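Local coordinates for protein proline dehydrogenase (Bradyrhizobium japonicum USDA 110, PDB 3HAZ) that probably oxidises L-proline to L-glutamate in two steps, using FAD in a proline dehydrogenase part and NAD in an aldehyde dehydrogenase part, at residues F96-L101 with A157-M162; T532-E537 with F592-Q597; R788-R793 with T831-V836. All coordinates share one frame; numbering follows the deposited sequence.

Interactions 1, 2 and 3 follow one another along the chain. Each closes before the next opens, so none nest or cross. Interaction 1 closes a loop of 55 residues and joins helix 90-100 to helix 151-168. The chain then builds the parallel barrel sheet that begins at strand 170-172. Interaction 2 closes a loop of 54 residues and joins helix 524-536 to helix 589-598. Interaction 3 closes a loop of 37 residues, between the loops that follow helices 775-787 and 804-819. Interactions 2 and 3 share the aldehyde dehydrogenase region, with centres 18 Å apart. Interaction 1 lies on the opposite side of the chain's centre, about 60 Å from interaction 2 between centres.

Interaction 1. Residues F96-L101 with A157-M162; sequences FIEDKL and ATRQAM
The helical segments 96-100 and 157-162 run nearly antiparallel, at 161° between their directions, and their axes come no closer than 11.7 Å. At this wide spacing the ends of the side chains make the contact. Arg-159 is the main bridge. Its chain is extended from CG to NE and carries the guanidinium across to the other helix. Arg-159 NH2 donates to Glu-98 OE1 at 2.8 Å, with an N-H...O angle of 167°, and the pair is a salt bridge. The carboxylate and guanidinium planes are nearly coplanar, 2° apart. OE1 uses the lone pair that points away from its sister oxygen. The Glu-98 chain is bent at chi2, and the two side chains cross at about a right angle. Water 1 closes the ring: it accepts from Arg-159 NE and donates to the same OE1. NH1 forms a second salt bridge, to Asp-94, so all three nitrogens of the guanidinium have partners. Ile-97 lies over one face of this group, toward its rim, with Ile-97 CG2 3.4 Å from Arg-159 NH2. The other branch of Ile-97 meets Met-162 tip to tip, CD1 to SD at 3.6 Å. Farther along, Leu-101 CD2 touches Thr-158 OG1 at 3.6 Å. That hydroxyl is hydrogen-bonded to Val-154 O in its own helix. Leu-101 and Met-162 also rest on helix 71-85. The result is a nearly antiparallel helix pair joined by a salt bridge and a small apolar contact, in the helical region that matches the DNA-binding domain family of proline dehydrogenases.

Interaction 2. Residues T532-E537 with F592-Q597; sequences TDVKAE and FIALLQ
Val-534 reaches from its helix to the surface of the other. Its CB points toward segment 592-597, and the two methyls divide the contact between them. CG1 is anti to the backbone N, chi1 169°. Val-534 CG1 lies 3.5 Å from Gln-597 OE1 and 3.9 Å from Ala-594 CA, so one methyl touches both a side-chain oxygen and the helix backbone. CG2 is anti to the carbonyl carbon and takes the other direction. Val-534 CG2 meets Ile-593 CG2 at 3.6 Å, methyl against methyl, and the two side chains cross at about a right angle. Ile-593 CG2 is itself anti to its backbone N.

The small side chain of Ala-594 lets the backbones come close here. Val-534 CA and Ala-594 CA are the nearest pair, at 5.4 Å. The methyl of Ala-594 also faces the carbonyl of the valine, with Val-534 O 3.9 Å from Ala-594 CB. One turn on, Glu-537 CB touches the same methyl, Ala-594 CB, at 3.7 Å. No hydrogen bond joins the two segments. The polar ends are held by other partners: Glu-537 OE1 is bonded to His-591 ND1, and Gln-597 NE2 to Lys-602 O. The second bond would probably limit rotation of the amide that sets its oxygen beside Val-534.

The short helical segments 532-536 and 592-597 cross at -71°, with axes 8.7 Å apart at closest approach. The contact is buried. Ile-593 also packs on helix 604-629. Phe-592, which points away from helix 524-536, lies on helix 689-702. Helix 589-598 thus touches helix 524-536, helix 604-629 and helix 689-702 of the aldehyde dehydrogenase region.

Interaction 3. Residues R788-R793 with T831-V836; sequences RSAGQR and THVGPV. With SO4 (sulfate ion), chain E.
Apolar contacts centre on Ala-790. Its CB points toward segment 831-836, and Ala-790 CB lies 3.9 Å from Val-833 CG1. Ala-790 CB is also 3.8 Å from Gly-834 O, and Val-836 CG1 is a looser neighbour. Ser-789, Ala-790 and Gly-791 all have positive phi, so the chain makes a left-handed turn, closed by backbone bonds from Gly-791 N to Arg-788 O and from Gln-792 N to Ser-789 O.

Gln-792 lies across Val-836 at about a right angle, with OE1 3.2 Å from Val-836 CA. OE1 accepts a hydrogen bond from Ile-837 N. An alanine in place of Gln-792 would remove this bond and the link through water 3, and would probably loosen the hold on the backbone around Val-836.

In the aldehyde dehydrogenase fold this turn comes shortly before Cys-794, the predicted catalytic residue. Gln-792 also packs on Trp-659, an NAD-binding residue, and its carbonyl is bonded to Asn-660 ND2.

No direct hydrogen bond joins the two segments, but two waters link them. Water 3 accepts from Gln-792 NE2 at 3.0 Å and donates to Pro-835 O at 2.9 Å. Water 2 accepts from Ser-789 N at 2.8 Å and donates to His-832 O at 2.7 Å.

Charged contacts lie beyond the turn. Arg-793 NH1 donates to sulfate O3 at 2.8 Å, and the ion lies at the guanidinium edge, in plane. The sulfate, probably from the crystallisation liquor, is also hydrogen-bonded to Ser-795, Gly-948 and Ala-949. Arg-793 NH2 forms a salt bridge to Asp-606, while NE makes a weak bond to Ser-789 OG.

Interaction 1. Residues F96-L101 with A157-M162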
ATOM      1  N   PHE A  96      53.721  12.198  22.566  1.00 31.53           N
ATOM      2  CA  PHE A  96      53.096  11.102  21.848  1.00 23.02           C
ATOM      3  C   PHE A  96      51.771  11.575  21.255  1.00 21.32           C
ATOM      4  O   PHE A  96      51.507  11.400  20.065  1.00 27.07           O
ATOM      5  CB  PHE A  96      52.852   9.915  22.771  1.00 29.24           C
ATOM      6  CG  PHE A  96      52.127   8.787  22.106  1.00 28.79           C
ATOM      7  CD1 PHE A  96      52.825   7.833  21.381  1.00 28.97           C
ATOM      8  CD2 PHE A  96      50.748   8.694  22.180  1.00 24.83           C
ATOM      9  CE1 PHE A  96      52.158   6.790  20.758  1.00 29.30           C
ATOM     10  CE2 PHE A  96      50.073   7.653  21.558  1.00 28.58           C
ATOM     11  CZ  PHE A  96      50.779   6.703  20.845  1.00 26.91           C
ATOM     12  N   ILE A  97      50.950  12.192  22.100  1.00 25.41           N
ATOM     13  CA  ILE A  97      49.631  12.661  21.699  1.00 25.33           C
ATOM     14  C   ILE A  97      49.668  13.617  20.505  1.00 25.79           C
ATOM     15  O   ILE A  97      48.905  13.454  19.555  1.00 29.13           O
ATOM     16  CB  ILE A  97      48.892  13.295  22.885  1.00 27.21           C
ATOM     17  CG1 ILE A  97      48.535  12.210  23.910  1.00 20.54           C
ATOM     18  CG2 ILE A  97      47.641  14.008  22.408  1.00 28.75           C
ATOM     19  CD1 ILE A  97      47.987  12.760  25.219  1.00 19.55           C
ATOM     20  N   GLU A  98      50.567  14.596  20.548  1.00 22.61           N
ATOM     21  CA  GLU A  98      50.682  15.576  19.473  1.00 28.36           C
ATOM     22  C   GLU A  98      51.403  15.045  18.232  1.00 30.18           C
ATOM     23  O   GLU A  98      51.007  15.340  17.109  1.00 31.30           O
ATOM     24  CB  GLU A  98      51.397  16.844  19.966  1.00 37.01           C
ATOM     25  CG  GLU A  98      50.612  17.666  20.985  1.00 42.37           C
ATOM     26  CD  GLU A  98      49.186  17.950  20.533  1.00 50.65           C
ATOM     27  OE1 GLU A  98      48.262  17.858  21.372  1.00 50.61           O
ATOM     28  OE2 GLU A  98      48.987  18.251  19.336  1.00 52.28           O
ATOM     29  N   ASP A  99      52.464  14.268  18.436  1.00 30.76           N
ATOM     30  CA  ASP A  99      53.354  13.900  17.335  1.00 32.84           C
ATOM     31  C   ASP A  99      53.008  12.584  16.655  1.00 28.68           C
ATOM     32  O   ASP A  99      53.169  12.457  15.446  1.00 35.58           O
ATOM     33  CB  ASP A  99      54.810  13.853  17.809  1.00 37.73           C
ATOM     34  CG  ASP A  99      55.341  15.221  18.212  1.00 43.24           C
ATOM     35  OD1 ASP A  99      54.684  16.241  17.901  1.00 41.28           O
ATOM     36  OD2 ASP A  99      56.420  15.273  18.838  1.00 40.04           O
ATOM     37  N   LYS A 100      52.544  11.608  17.429  1.00 29.35           N
ATOM     38  CA  LYS A 100      52.380  10.243  16.926  1.00 24.92           C
ATOM     39  C   LYS A 100      50.919   9.843  16.759  1.00 28.20           C
ATOM     40  O   LYS A 100      50.511   9.354  15.705  1.00 27.66           O
ATOM     41  CB  LYS A 100      53.071   9.248  17.868  1.00 29.67           C
ATOM     42  CG  LYS A 100      54.561   9.489  18.057  1.00 37.16           C
ATOM     43  CD  LYS A 100      55.322   9.215  16.769  1.00 47.05           C
ATOM     44  CE  LYS A 100      56.815   9.471  16.936  1.00 53.02           C
ATOM     45  NZ  LYS A 100      57.554   9.297  15.650  1.00 59.31           N
ATOM     46  N   LEU A 101      50.145  10.034  17.820  1.00 31.08           N
ATOM     47  CA  LEU A 101      48.731   9.689  17.815  1.00 28.45           C
ATOM     48  C   LEU A 101      48.006  10.400  16.674  1.00 31.60           C
ATOM     49  O   LEU A 101      48.167  11.602  16.482  1.00 29.70           O
ATOM     50  CB  LEU A 101      48.090  10.049  19.155  1.00 19.13           C
ATOM     51  CG  LEU A 101      46.595   9.737  19.272  1.00 27.73           C
ATOM     52  CD1 LEU A 101      46.332   8.264  18.982  1.00 24.29           C
ATOM     53  CD2 LEU A 101      46.071  10.122  20.649  1.00 25.12           C
ATOM     54  N   ALA A 157      39.677  14.303  22.200  1.00 18.08           N
ATOM     55  CA  ALA A 157      38.870  13.252  22.818  1.00 21.35           C
ATOM     56  C   ALA A 157      39.711  12.352  23.738  1.00 26.32           C
ATOM     57  O   ALA A 157      39.251  11.931  24.802  1.00 22.69           O
ATOM     58  CB  ALA A 157      38.164  12.420  21.749  1.00 16.80           C
ATOM     59  N   THR A 158      40.937  12.050  23.319  1.00 23.53           N
ATOM     60  CA  THR A 158      41.835  11.222  24.125  1.00 24.10           C
ATOM     61  C   THR A 158      42.228  11.919  25.427  1.00 26.28           C
ATOM     62  O   THR A 158      42.302  11.277  26.479  1.00 24.97           O
ATOM     63  CB  THR A 158      43.114  10.836  23.352  1.00 20.51           C
ATOM     64  OG1 THR A 158      42.767  10.062  22.193  1.00 19.59           O
ATOM     65  CG2 THR A 158      44.041  10.026  24.238  1.00 15.82           C
ATOM     66  N   ARG A 159      42.481  13.227  25.352  1.00 20.91           N
ATOM     67  CA  ARG A 159      42.806  14.012  26.543  1.00 25.01           C
ATOM     68  C   ARG A 159      41.649  14.023  27.535  1.00 22.26           C
ATOM     69  O   ARG A 159      41.855  13.953  28.746  1.00 22.02           O
ATOM     70  CB  ARG A 159      43.195  15.447  26.175  1.00 21.20           C
ATOM     71  CG  ARG A 159      44.520  15.542  25.439  1.00 28.22           C
ATOM     72  CD  ARG A 159      45.034  16.976  25.380  1.00 34.06           C
ATOM     73  NE  ARG A 159      46.187  17.094  24.493  1.00 36.35           N
ATOM     74  CZ  ARG A 159      47.436  16.839  24.861  1.00 38.28           C
ATOM     75  NH1 ARG A 159      47.691  16.454  26.108  1.00 34.16           N
ATOM     76  NH2 ARG A 159      48.426  16.962  23.982  1.00 38.89           N
ATOM     77  N   GLN A 160      40.427  14.114  27.015  1.00 23.08           N
ATOM     78  CA  GLN A 160      39.239  14.040  27.860  1.00 25.42           C
ATOM     79  C   GLN A 160      39.113  12.666  28.511  1.00 20.27           C
ATOM     80  O   GLN A 160      38.778  12.558  29.688  1.00 17.93           O
ATOM     81  CB  GLN A 160      37.987  14.351  27.040  1.00 26.09           C
ATOM     82  CG  GLN A 160      36.741  14.546  27.865  1.00 30.62           C
ATOM     83  CD  GLN A 160      35.562  14.996  27.014  1.00 41.88           C
ATOM     84  OE1 GLN A 160      35.732  15.687  26.005  1.00 41.39           O
ATOM     85  NE2 GLN A 160      34.362  14.601  27.415  1.00 37.12           N
ATOM     86  N   ALA A 161      39.381  11.613  27.740  1.00 18.59           N
ATOM     87  CA  ALA A 161      39.355  10.259  28.285  1.00 22.93           C
ATOM     88  C   ALA A 161      40.367  10.162  29.426  1.00 20.70           C
ATOM     89  O   ALA A 161      40.141   9.476  30.429  1.00 26.25           O
ATOM     90  CB  ALA A 161      39.660   9.213  27.183  1.00 14.32           C
ATOM     91  N   MET A 162      41.485  10.863  29.271  1.00 17.00           N
ATOM     92  CA  MET A 162      42.526  10.843  30.291  1.00 18.45           C
ATOM     93  C   MET A 162      42.055  11.464  31.607  1.00 29.73           C
ATOM     94  O   MET A 162      42.361  10.941  32.680  1.00 23.35           O
ATOM     95  CB  MET A 162      43.810  11.515  29.789  1.00 20.11           C
ATOM     96  CG  MET A 162      44.568  10.658  28.773  1.00 23.93           C
ATOM     97  SD  MET A 162      45.943  11.505  27.963  1.00 27.14           S
ATOM     98  CE  MET A 162      47.108  11.657  29.321  1.00 31.10           C
TER
HETATM   99  O   HOH W   1      45.512  17.919  21.898  1.00 43.52           O

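Interaction 2. Residues T532-E537 with F592-Q597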
ATOM      1  N   THR A 532      15.619 -35.519  36.818  1.00 32.57           N
ATOM      2  CA  THR A 532      14.700 -36.574  37.221  1.00 36.07           C
ATOM      3  C   THR A 532      14.099 -37.279  36.008  1.00 34.24           C
ATOM      4  O   THR A 532      14.088 -38.507  35.936  1.00 30.19           O
ATOM      5  CB  THR A 532      13.561 -36.006  38.088  1.00 39.44           C
ATOM      6  OG1 THR A 532      14.100 -35.504  39.318  1.00 37.35           O
ATOM      7  CG2 THR A 532      12.526 -37.083  38.393  1.00 36.96           C
ATOM      8  N   ASP A 533      13.608 -36.495  35.053  1.00 26.54           N
ATOM      9  CA  ASP A 533      12.983 -37.045  33.857  1.00 28.78           C
ATOM     10  C   ASP A 533      13.949 -37.948  33.101  1.00 36.80           C
ATOM     11  O   ASP A 533      13.597 -39.065  32.722  1.00 32.17           O
ATOM     12  CB  ASP A 533      12.473 -35.923  32.945  1.00 33.90           C
ATOM     13  CG  ASP A 533      11.262 -35.199  33.525  1.00 35.54           C
ATOM     14  OD1 ASP A 533      10.703 -35.691  34.528  1.00 33.48           O
ATOM     15  OD2 ASP A 533      10.870 -34.144  32.981  1.00 35.39           O
ATOM     16  N   VAL A 534      15.172 -37.467  32.897  1.00 35.85           N
ATOM     17  CA  VAL A 534      16.184 -38.247  32.193  1.00 32.16           C
ATOM     18  C   VAL A 534      16.530 -39.507  32.981  1.00 37.04           C
ATOM     19  O   VAL A 534      16.682 -40.585  32.407  1.00 35.98           O
ATOM     20  CB  VAL A 534      17.461 -37.418  31.925  1.00 29.92           C
ATOM     21  CG1 VAL A 534      18.597 -38.312  31.446  1.00 34.03           C
ATOM     22  CG2 VAL A 534      17.169 -36.314  30.904  1.00 27.11           C
ATOM     23  N   LYS A 535      16.644 -39.366  34.299  1.00 33.70           N
ATOM     24  CA  LYS A 535      16.959 -40.501  35.154  1.00 41.87           C
ATOM     25  C   LYS A 535      15.862 -41.562  35.074  1.00 43.40           C
ATOM     26  O   LYS A 535      16.135 -42.760  35.122  1.00 38.01           O
ATOM     27  CB  LYS A 535      17.161 -40.047  36.601  1.00 42.87           C
ATOM     28  CG  LYS A 535      17.544 -41.177  37.546  1.00 53.64           C
ATOM     29  CD  LYS A 535      17.773 -40.673  38.960  1.00 61.14           C
ATOM     30  CE  LYS A 535      18.148 -41.816  39.890  1.00 71.01           C
ATOM     31  NZ  LYS A 535      19.286 -42.616  39.353  1.00 74.48           N
ATOM     32  N   ALA A 536      14.618 -41.112  34.939  1.00 47.57           N
ATOM     33  CA  ALA A 536      13.479 -42.019  34.856  1.00 49.73           C
ATOM     34  C   ALA A 536      13.515 -42.874  33.589  1.00 48.34           C
ATOM     35  O   ALA A 536      12.982 -43.980  33.570  1.00 46.86           O
ATOM     36  CB  ALA A 536      12.175 -41.239  34.936  1.00 49.77           C
ATOM     37  N   GLU A 537      14.136 -42.358  32.534  1.00 51.76           N
ATOM     38  CA  GLU A 537      14.221 -43.088  31.272  1.00 52.44           C
ATOM     39  C   GLU A 537      15.302 -44.158  31.335  1.00 65.25           C
ATOM     40  O   GLU A 537      16.473 -43.864  31.578  1.00 61.63           O
ATOM     41  CB  GLU A 537      14.472 -42.135  30.105  1.00 42.40           C
ATOM     42  CG  GLU A 537      13.305 -41.213  29.808  1.00 43.47           C
ATOM     43  CD  GLU A 537      12.074 -41.963  29.329  1.00 52.20           C
ATOM     44  OE1 GLU A 537      12.228 -42.999  28.647  1.00 55.14           O
ATOM     45  OE2 GLU A 537      10.950 -41.511  29.633  1.00 53.85           O
ATOM     46  N   PHE A 592      15.200 -39.328  24.633  1.00 27.69           N
ATOM     47  CA  PHE A 592      16.296 -39.153  23.685  1.00 33.29           C
ATOM     48  C   PHE A 592      17.550 -38.561  24.325  1.00 29.78           C
ATOM     49  O   PHE A 592      18.669 -38.913  23.953  1.00 32.25           O
ATOM     50  CB  PHE A 592      15.843 -38.327  22.477  1.00 28.36           C
ATOM     51  CG  PHE A 592      14.993 -39.102  21.514  1.00 29.14           C
ATOM     52  CD1 PHE A 592      13.611 -39.045  21.586  1.00 33.16           C
ATOM     53  CD2 PHE A 592      15.578 -39.906  20.549  1.00 34.05           C
ATOM     54  CE1 PHE A 592      12.824 -39.770  20.707  1.00 33.78           C
ATOM     55  CE2 PHE A 592      14.796 -40.636  19.662  1.00 31.29           C
ATOM     56  CZ  PHE A 592      13.417 -40.564  19.742  1.00 34.09           C
ATOM     57  N   ILE A 593      17.367 -37.664  25.285  1.00 26.91           N
ATOM     58  CA  ILE A 593      18.504 -37.132  26.027  1.00 26.59           C
ATOM     59  C   ILE A 593      19.175 -38.278  26.784  1.00 26.54           C
ATOM     60  O   ILE A 593      20.404 -38.364  26.834  1.00 32.88           O
ATOM     61  CB  ILE A 593      18.084 -36.008  26.990  1.00 29.83           C
ATOM     62  CG1 ILE A 593      17.744 -34.740  26.198  1.00 31.40           C
ATOM     63  CG2 ILE A 593      19.194 -35.720  28.013  1.00 32.04           C
ATOM     64  CD1 ILE A 593      17.134 -33.636  27.039  1.00 30.07           C
ATOM     65  N   ALA A 594      18.365 -39.171  27.346  1.00 25.70           N
ATOM     66  CA  ALA A 594      18.896 -40.331  28.066  1.00 39.16           C
ATOM     67  C   ALA A 594      19.749 -41.196  27.148  1.00 35.99           C
ATOM     68  O   ALA A 594      20.825 -41.653  27.534  1.00 38.42           O
ATOM     69  CB  ALA A 594      17.762 -41.164  28.673  1.00 37.17           C
ATOM     70  N   LEU A 595      19.256 -41.420  25.933  1.00 30.59           N
ATOM     71  CA  LEU A 595      19.990 -42.198  24.939  1.00 38.19           C
ATOM     72  C   LEU A 595      21.304 -41.525  24.555  1.00 33.57           C
ATOM     73  O   LEU A 595      22.339 -42.182  24.454  1.00 36.94           O
ATOM     74  CB  LEU A 595      19.132 -42.430  23.692  1.00 43.01           C
ATOM     75  CG  LEU A 595      18.441 -43.791  23.557  1.00 53.15           C
ATOM     76  CD1 LEU A 595      17.816 -44.237  24.869  1.00 61.72           C
ATOM     77  CD2 LEU A 595      17.401 -43.757  22.444  1.00 46.33           C
ATOM     78  N   LEU A 596      21.254 -40.214  24.345  1.00 29.00           N
ATOM     79  CA  LEU A 596      22.434 -39.446  23.972  1.00 30.46           C
ATOM     80  C   LEU A 596      23.516 -39.534  25.045  1.00 37.94           C
ATOM     81  O   LEU A 596      24.712 -39.545  24.749  1.00 33.16           O
ATOM     82  CB  LEU A 596      22.060 -37.984  23.726  1.00 20.58           C
ATOM     83  CG  LEU A 596      21.292 -37.703  22.435  1.00 29.86           C
ATOM     84  CD1 LEU A 596      20.716 -36.294  22.444  1.00 23.37           C
ATOM     85  CD2 LEU A 596      22.187 -37.923  21.215  1.00 29.85           C
ATOM     86  N   GLN A 597      23.093 -39.587  26.299  1.00 35.35           N
ATOM     87  CA  GLN A 597      24.044 -39.688  27.390  1.00 34.93           C
ATOM     88  C   GLN A 597      24.608 -41.109  27.505  1.00 36.43           C
ATOM     89  O   GLN A 597      25.815 -41.290  27.667  1.00 31.53           O
ATOM     90  CB  GLN A 597      23.402 -39.236  28.701  1.00 33.00           C
ATOM     91  CG  GLN A 597      23.108 -37.742  28.749  1.00 29.93           C
ATOM     92  CD  GLN A 597      22.962 -37.239  30.167  1.00 35.72           C
ATOM     93  OE1 GLN A 597      22.003 -37.587  30.858  1.00 33.88           O
ATOM     94  NE2 GLN A 597      23.920 -36.417  30.615  1.00 27.03           N
TER

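Interaction 3. Residues R788-R793 with T831-V836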
ATOM      1  N   ARG A 788      34.913 -28.764  24.979  1.00 26.94           N
ATOM      2  CA  ARG A 788      33.502 -29.145  25.066  1.00 24.37           C
ATOM      3  C   ARG A 788      33.252 -30.419  24.270  1.00 26.32           C
ATOM      4  O   ARG A 788      33.774 -30.580  23.168  1.00 28.95           O
ATOM      5  CB  ARG A 788      32.608 -28.020  24.539  1.00 31.83           C
ATOM      6  CG  ARG A 788      31.151 -28.398  24.323  1.00 37.26           C
ATOM      7  CD  ARG A 788      30.337 -28.248  25.592  1.00 46.72           C
ATOM      8  NE  ARG A 788      30.477 -26.912  26.166  1.00 56.75           N
ATOM      9  CZ  ARG A 788      29.584 -25.937  26.031  1.00 59.85           C
ATOM     10  NH1 ARG A 788      28.468 -26.146  25.344  1.00 62.78           N
ATOM     11  NH2 ARG A 788      29.804 -24.753  26.593  1.00 55.51           N
ATOM     12  N   SER A 789      32.454 -31.320  24.834  1.00 24.61           N
ATOM     13  CA  SER A 789      32.179 -32.611  24.209  1.00 29.58           C
ATOM     14  C   SER A 789      33.470 -33.390  23.974  1.00 27.81           C
ATOM     15  O   SER A 789      33.578 -34.139  23.006  1.00 26.10           O
ATOM     16  CB  SER A 789      31.439 -32.426  22.879  1.00 33.50           C
ATOM     17  OG  SER A 789      30.294 -31.614  23.041  1.00 31.10           O
ATOM     18  N   ALA A 790      34.446 -33.204  24.861  1.00 28.58           N
ATOM     19  CA  ALA A 790      35.749 -33.857  24.730  1.00 28.84           C
ATOM     20  C   ALA A 790      36.374 -33.603  23.360  1.00 19.87           C
ATOM     21  O   ALA A 790      37.091 -34.447  22.830  1.00 24.94           O
ATOM     22  CB  ALA A 790      35.636 -35.362  25.002  1.00 30.30           C
ATOM     23  N   GLY A 791      36.100 -32.432  22.795  1.00 21.62           N
ATOM     24  CA  GLY A 791      36.641 -32.065  21.501  1.00 26.32           C
ATOM     25  C   GLY A 791      36.126 -32.934  20.364  1.00 27.44           C
ATOM     26  O   GLY A 791      36.746 -33.002  19.305  1.00 28.23           O
ATOM     27  N   GLN A 792      34.991 -33.595  20.576  1.00 27.90           N
ATOM     28  CA  GLN A 792      34.437 -34.499  19.565  1.00 22.84           C
ATOM     29  C   GLN A 792      33.382 -33.804  18.707  1.00 22.83           C
ATOM     30  O   GLN A 792      32.326 -34.369  18.403  1.00 33.69           O
ATOM     31  CB  GLN A 792      33.878 -35.776  20.210  1.00 19.68           C
ATOM     32  CG  GLN A 792      34.926 -36.584  20.976  1.00 29.20           C
ATOM     33  CD  GLN A 792      34.371 -37.876  21.557  1.00 35.14           C
ATOM     34  OE1 GLN A 792      34.965 -38.946  21.402  1.00 31.49           O
ATOM     35  NE2 GLN A 792      33.222 -37.784  22.216  1.00 36.13           N
ATOM     36  N   ARG A 793      33.671 -32.564  18.337  1.00 26.41           N
ATOM     37  CA  ARG A 793      32.854 -31.838  17.376  1.00 25.83           C
ATOM     38  C   ARG A 793      33.728 -31.519  16.182  1.00 23.04           C
ATOM     39  O   ARG A 793      34.913 -31.247  16.324  1.00 23.40           O
ATOM     40  CB  ARG A 793      32.336 -30.535  17.971  1.00 27.78           C
ATOM     41  CG  ARG A 793      31.460 -30.697  19.187  1.00 35.85           C
ATOM     42  CD  ARG A 793      31.088 -29.329  19.747  1.00 32.58           C
ATOM     43  NE  ARG A 793      30.183 -29.426  20.886  1.00 41.14           N
ATOM     44  CZ  ARG A 793      28.888 -29.134  20.837  1.00 32.54           C
ATOM     45  NH1 ARG A 793      28.346 -28.718  19.703  1.00 31.88           N
ATOM     46  NH2 ARG A 793      28.137 -29.249  21.926  1.00 29.98           N
ATOM     47  N   THR A 831      29.568 -32.830  35.580  1.00 28.01           N
ATOM     48  CA  THR A 831      30.581 -33.185  34.588  1.00 23.01           C
ATOM     49  C   THR A 831      30.629 -32.194  33.437  1.00 24.04           C
ATOM     50  O   THR A 831      29.594 -31.779  32.918  1.00 24.51           O
ATOM     51  CB  THR A 831      30.338 -34.598  34.021  1.00 30.59           C
ATOM     52  OG1 THR A 831      30.449 -35.554  35.082  1.00 34.21           O
ATOM     53  CG2 THR A 831      31.363 -34.930  32.944  1.00 28.05           C
ATOM     54  N   HIS A 832      31.840 -31.811  33.054  1.00 25.92           N
ATOM     55  CA  HIS A 832      32.051 -30.885  31.951  1.00 25.51           C
ATOM     56  C   HIS A 832      32.527 -31.648  30.728  1.00 28.39           C
ATOM     57  O   HIS A 832      32.188 -31.306  29.595  1.00 25.14           O
ATOM     58  CB  HIS A 832      33.102 -29.830  32.324  1.00 23.25           C
ATOM     59  CG  HIS A 832      32.646 -28.856  33.366  1.00 25.30           C
ATOM     60  ND1 HIS A 832      33.274 -28.723  34.588  1.00 24.54           N
ATOM     61  CD2 HIS A 832      31.627 -27.964  33.367  1.00 22.84           C
ATOM     62  CE1 HIS A 832      32.657 -27.795  35.297  1.00 28.64           C
ATOM     63  NE2 HIS A 832      31.654 -27.318  34.580  1.00 29.23           N
ATOM     64  N   VAL A 833      33.327 -32.680  30.970  1.00 28.12           N
ATOM     65  CA  VAL A 833      33.917 -33.452  29.891  1.00 32.21           C
ATOM     66  C   VAL A 833      33.669 -34.934  30.102  1.00 29.51           C
ATOM     67  O   VAL A 833      34.174 -35.526  31.055  1.00 27.98           O
ATOM     68  CB  VAL A 833      35.430 -33.221  29.801  1.00 32.25           C
ATOM     69  CG1 VAL A 833      36.021 -34.062  28.674  1.00 31.91           C
ATOM     70  CG2 VAL A 833      35.735 -31.738  29.600  1.00 29.41           C
ATOM     71  N   GLY A 834      32.880 -35.527  29.214  1.00 29.59           N
ATOM     72  CA  GLY A 834      32.582 -36.944  29.292  1.00 23.41           C
ATOM     73  C   GLY A 834      33.635 -37.770  28.578  1.00 34.07           C
ATOM     74  O   GLY A 834      34.661 -37.237  28.145  1.00 31.58           O
ATOM     75  N   PRO A 835      33.387 -39.083  28.443  1.00 31.59           N
ATOM     76  CA  PRO A 835      34.384 -39.965  27.833  1.00 29.36           C
ATOM     77  C   PRO A 835      34.409 -39.803  26.325  1.00 30.84           C
ATOM     78  O   PRO A 835      33.435 -39.331  25.747  1.00 31.24           O
ATOM     79  CB  PRO A 835      33.884 -41.365  28.195  1.00 40.27           C
ATOM     80  CG  PRO A 835      32.417 -41.213  28.399  1.00 40.35           C
ATOM     81  CD  PRO A 835      32.156 -39.793  28.830  1.00 32.95           C
ATOM     82  N   VAL A 836      35.512 -40.184  25.696  1.00 31.70           N
ATOM     83  CA  VAL A 836      35.528 -40.277  24.246  1.00 34.63           C
ATOM     84  C   VAL A 836      34.766 -41.543  23.830  1.00 35.35           C
ATOM     85  O   VAL A 836      34.488 -42.409  24.661  1.00 34.98           O
ATOM     86  CB  VAL A 836      36.955 -40.247  23.682  1.00 34.81           C
ATOM     87  CG1 VAL A 836      37.608 -38.915  24.016  1.00 34.20           C
ATOM     88  CG2 VAL A 836      37.775 -41.396  24.239  1.00 38.35           C
TER
HETATM   89  S   SO4 E1000      28.741 -27.983  16.010  1.00 50.09           S
HETATM   90  O1  SO4 E1000      28.774 -26.696  15.313  1.00 43.42           O
HETATM   91  O2  SO4 E1000      29.306 -29.012  15.137  1.00 57.34           O
HETATM   92  O3  SO4 E1000      29.524 -27.926  17.240  1.00 44.37           O
HETATM   93  O4  SO4 E1000      27.358 -28.301  16.356  1.00 61.35           O
HETATM   94  O   HOH W   2      30.937 -31.274  27.156  1.00 27.07           O
HETATM   95  O   HOH W   3      31.780 -40.143  23.497  1.00 42.97           O